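Local coordinates for RagB/SusD domain protein (PDB 5J5U) that probably binds chitin or chitin fragments at the outer membrane, as a SusD-like lipoprotein of a chitin-utilization locus, at residues 45-50 and 261-266. Sequence-based numbering, arbitrary orientation.
Sequences FVQHYS and SSLLID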
ATOM      1  N   PHE A  45     -11.869   2.006   3.214  1.00 11.00           N
ATOM      2  CA  PHE A  45     -11.653   1.912   4.662  1.00 12.01           C
ATOM      3  C   PHE A  45     -10.827   3.114   5.147  1.00 11.81           C
ATOM      4  O   PHE A  45     -11.127   3.712   6.174  1.00 10.24           O
ATOM      5  CB  PHE A  45     -10.915   0.620   5.071  1.00  7.40           C
ATOM      6  CG  PHE A  45     -11.691  -0.655   4.873  1.00  9.62           C
ATOM      7  CD1 PHE A  45     -13.043  -0.647   4.559  1.00 10.63           C
ATOM      8  CD2 PHE A  45     -11.049  -1.881   5.030  1.00 13.90           C
ATOM      9  CE1 PHE A  45     -13.741  -1.832   4.384  1.00 13.61           C
ATOM     10  CE2 PHE A  45     -11.734  -3.083   4.852  1.00 13.27           C
ATOM     11  CZ  PHE A  45     -13.085  -3.056   4.535  1.00 14.64           C
ATOM     12  N   VAL A  46      -9.768   3.444   4.416  1.00  9.67           N
ATOM     13  CA  VAL A  46      -8.855   4.473   4.896  1.00 11.64           C
ATOM     14  C   VAL A  46      -9.210   5.845   4.252  1.00 14.10           C
ATOM     15  O   VAL A  46      -8.503   6.821   4.423  1.00 12.50           O
ATOM     16  CB  VAL A  46      -7.380   4.046   4.633  1.00 10.30           C
ATOM     17  CG1 VAL A  46      -6.928   4.420   3.195  1.00 12.71           C
ATOM     18  CG2 VAL A  46      -6.456   4.621   5.676  1.00  8.27           C
ATOM     19  N   GLN A  47     -10.359   5.894   3.572  1.00 16.51           N
ATOM     20  CA  GLN A  47     -10.933   7.121   3.055  1.00 12.85           C
ATOM     21  C   GLN A  47      -9.975   7.864   2.119  1.00 16.38           C
ATOM     22  O   GLN A  47      -9.860   9.095   2.149  1.00 15.50           O
ATOM     23  CB  GLN A  47     -11.382   8.003   4.215  1.00 10.77           C
ATOM     24  CG  GLN A  47     -12.369   7.294   5.131  1.00 10.21           C
ATOM     25  CD  GLN A  47     -13.018   8.215   6.201  1.00 17.60           C
ATOM     26  OE1 GLN A  47     -12.458   9.250   6.585  1.00 14.01           O
ATOM     27  NE2 GLN A  47     -14.197   7.817   6.686  1.00 13.74           N
ATOM     28  N   HIS A  48      -9.281   7.093   1.288  1.00 11.81           N
ATOM     29  CA  HIS A  48      -8.612   7.636   0.134  1.00 10.92           C
ATOM     30  C   HIS A  48      -9.666   8.085  -0.904  1.00 15.23           C
ATOM     31  O   HIS A  48      -9.501   9.119  -1.562  1.00 14.82           O
ATOM     32  CB  HIS A  48      -7.681   6.592  -0.485  1.00  9.64           C
ATOM     33  CG  HIS A  48      -6.308   6.578   0.110  1.00 12.71           C
ATOM     34  ND1 HIS A  48      -5.386   5.592  -0.179  1.00 13.77           N
ATOM     35  CD2 HIS A  48      -5.703   7.411   0.983  1.00 11.09           C
ATOM     36  CE1 HIS A  48      -4.266   5.833   0.484  1.00 12.37           C
ATOM     37  NE2 HIS A  48      -4.438   6.927   1.202  1.00 10.28           N
ATOM     38  N   TYR A  49     -10.747   7.312  -1.056  1.00  9.63           N
ATOM     39  CA  TYR A  49     -11.751   7.610  -2.098  1.00 11.37           C
ATOM     40  C   TYR A  49     -13.212   7.582  -1.638  1.00 14.30           C
ATOM     41  O   TYR A  49     -13.572   6.860  -0.683  1.00 11.90           O
ATOM     42  CB  TYR A  49     -11.629   6.605  -3.251  1.00 10.16           C
ATOM     43  CG  TYR A  49     -10.220   6.277  -3.692  1.00 10.64           C
ATOM     44  CD1 TYR A  49      -9.519   7.128  -4.538  1.00 10.21           C
ATOM     45  CD2 TYR A  49      -9.611   5.102  -3.298  1.00 12.68           C
ATOM     46  CE1 TYR A  49      -8.254   6.830  -4.968  1.00 13.31           C
ATOM     47  CE2 TYR A  49      -8.319   4.777  -3.738  1.00 15.28           C
ATOM     48  CZ  TYR A  49      -7.646   5.651  -4.573  1.00 13.18           C
ATOM     49  OH  TYR A  49      -6.364   5.354  -5.000  1.00 10.08           O
ATOM     50  N   SER A  50     -14.068   8.315  -2.352  1.00 11.09           N
ATOM     51  CA  SER A  50     -15.518   8.144  -2.198  1.00 10.39           C
ATOM     52  C   SER A  50     -16.300   8.598  -3.450  1.00 10.08           C
ATOM     53  O   SER A  50     -15.812   9.388  -4.243  1.00 17.56           O
ATOM     54  CB  SER A  50     -16.002   8.891  -0.944  1.00 12.49           C
ATOM     55  OG  SER A  50     -17.275   8.418  -0.532  1.00 14.05           O
ATOM     56  N   SER A 261     -11.456  11.521  -1.408  1.00 14.76           N
ATOM     57  CA  SER A 261     -12.354  11.809  -0.299  1.00 18.52           C
ATOM     58  C   SER A 261     -12.208  13.256   0.181  1.00 16.52           C
ATOM     59  O   SER A 261     -11.169  13.882  -0.026  1.00 15.10           O
ATOM     60  CB  SER A 261     -12.094  10.840   0.846  1.00 16.32           C
ATOM     61  OG  SER A 261     -10.905  11.182   1.528  1.00 21.72           O
ATOM     62  N   SER A 262     -13.239  13.782   0.828  1.00 16.62           N
ATOM     63  CA  SER A 262     -13.162  15.124   1.402  1.00 16.92           C
ATOM     64  C   SER A 262     -12.010  15.234   2.415  1.00 18.10           C
ATOM     65  O   SER A 262     -11.390  16.278   2.549  1.00 16.96           O
ATOM     66  CB  SER A 262     -14.497  15.508   2.057  1.00 16.84           C
ATOM     67  OG  SER A 262     -14.867  14.588   3.080  1.00 17.13           O
ATOM     68  N   LEU A 263     -11.722  14.153   3.132  1.00 19.07           N
ATOM     69  CA  LEU A 263     -10.623  14.161   4.095  1.00 15.09           C
ATOM     70  C   LEU A 263      -9.272  14.491   3.409  1.00 18.37           C
ATOM     71  O   LEU A 263      -8.509  15.369   3.862  1.00 21.67           O
ATOM     72  CB  LEU A 263     -10.559  12.814   4.815  1.00 10.57           C
ATOM     73  CG  LEU A 263      -9.517  12.653   5.927  1.00 16.16           C
ATOM     74  CD1 LEU A 263      -9.832  13.541   7.140  1.00 14.40           C
ATOM     75  CD2 LEU A 263      -9.392  11.177   6.324  1.00 11.80           C
ATOM     76  N   LEU A 264      -8.978  13.794   2.317  1.00 12.48           N
ATOM     77  CA  LEU A 264      -7.730  14.023   1.613  1.00 15.82           C
ATOM     78  C   LEU A 264      -7.705  15.405   0.959  1.00 16.49           C
ATOM     79  O   LEU A 264      -6.764  16.158   1.143  1.00 18.70           O
ATOM     80  CB  LEU A 264      -7.499  12.940   0.557  1.00 16.90           C
ATOM     81  CG  LEU A 264      -6.243  13.017  -0.319  1.00 13.86           C
ATOM     82  CD1 LEU A 264      -5.022  12.952   0.559  1.00  9.58           C
ATOM     83  CD2 LEU A 264      -6.231  11.866  -1.301  1.00 16.49           C
ATOM     84  N   ILE A 265      -8.749  15.749   0.220  1.00 17.12           N
ATOM     85  CA  ILE A 265      -8.771  17.027  -0.479  1.00 18.86           C
ATOM     86  C   ILE A 265      -8.674  18.185   0.506  1.00 23.52           C
ATOM     87  O   ILE A 265      -7.853  19.068   0.320  1.00 22.38           O
ATOM     88  CB  ILE A 265     -10.025  17.196  -1.338  1.00 19.90           C
ATOM     89  CG1 ILE A 265     -10.042  16.139  -2.449  1.00 18.58           C
ATOM     90  CG2 ILE A 265     -10.074  18.624  -1.927  1.00 15.64           C
ATOM     91  CD1 ILE A 265      -8.830  16.168  -3.374  1.00 15.53           C
ATOM     92  N   ASP A 266      -9.506  18.182   1.545  1.00 19.44           N
ATOM     93  CA  ASP A 266      -9.397  19.209   2.570  1.00 20.55           C
ATOM     94  C   ASP A 266      -7.988  19.262   3.157  1.00 27.01           C
ATOM     95  O   ASP A 266      -7.477  20.343   3.409  1.00 25.93           O
ATOM     96  CB  ASP A 266     -10.387  18.993   3.722  1.00 22.48           C
ATOM     97  CG  ASP A 266     -11.826  19.250   3.330  1.00 16.44           C
ATOM     98  OD1 ASP A 266     -12.099  19.708   2.201  1.00 22.35           O
ATOM     99  OD2 ASP A 266     -12.692  19.030   4.192  1.00 20.45           O
TER
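Gln-47 meets Ser-261 just where helix 31-45 ends: with positive phi (57°) it is the C-prime residue of a Schellman motif, and its carbonyl turns toward the start of helix 262-270. Ser-261 OG donates a hydrogen bond to Gln-47 O; at 2.4 Å between OG and O the modelled distance is doubtfully short. Ser-261 is the N-cap residue of helix 262-270, and its OG also accepts a weak but nearly straight bond from Leu-264 N (3.3 Å from N to OG, 167° at the hydrogen). With chi1 at 75°, OG sits between the backbone N and carbonyl carbon of Ser-261, which places it near both Gln-47 O and Leu-264 N. The Gln-47 side chain runs extended beyond CG and crosses Leu-263 at about a right angle, OE1 lying 3.6 Å from Leu-263 CD2, while NE2 bonds to Leu-431 O. At His-48 the backbone makes the contact: His-48 O accepts from Ser-261 N at 3.1 Å, the donor standing above the carbonyl plane. CB of His-48 points away from helix 262-270, Val-46 CG1 lies over the centre of one imidazole face, and NE2 is hydrogen-bonded to Trp-408 O and ND1 to Ser-415 OG. Tyr-49 CA then passes 4.0 Å from Ser-261 N, and the backbone of Ser-50 is hydrogen-bonded to that of His-259. One helix end thus meets another helix start beside the two-stranded antiparallel sheet of 49-50 and 259-260, with helices 399-410 and 415-425 packed against the junction.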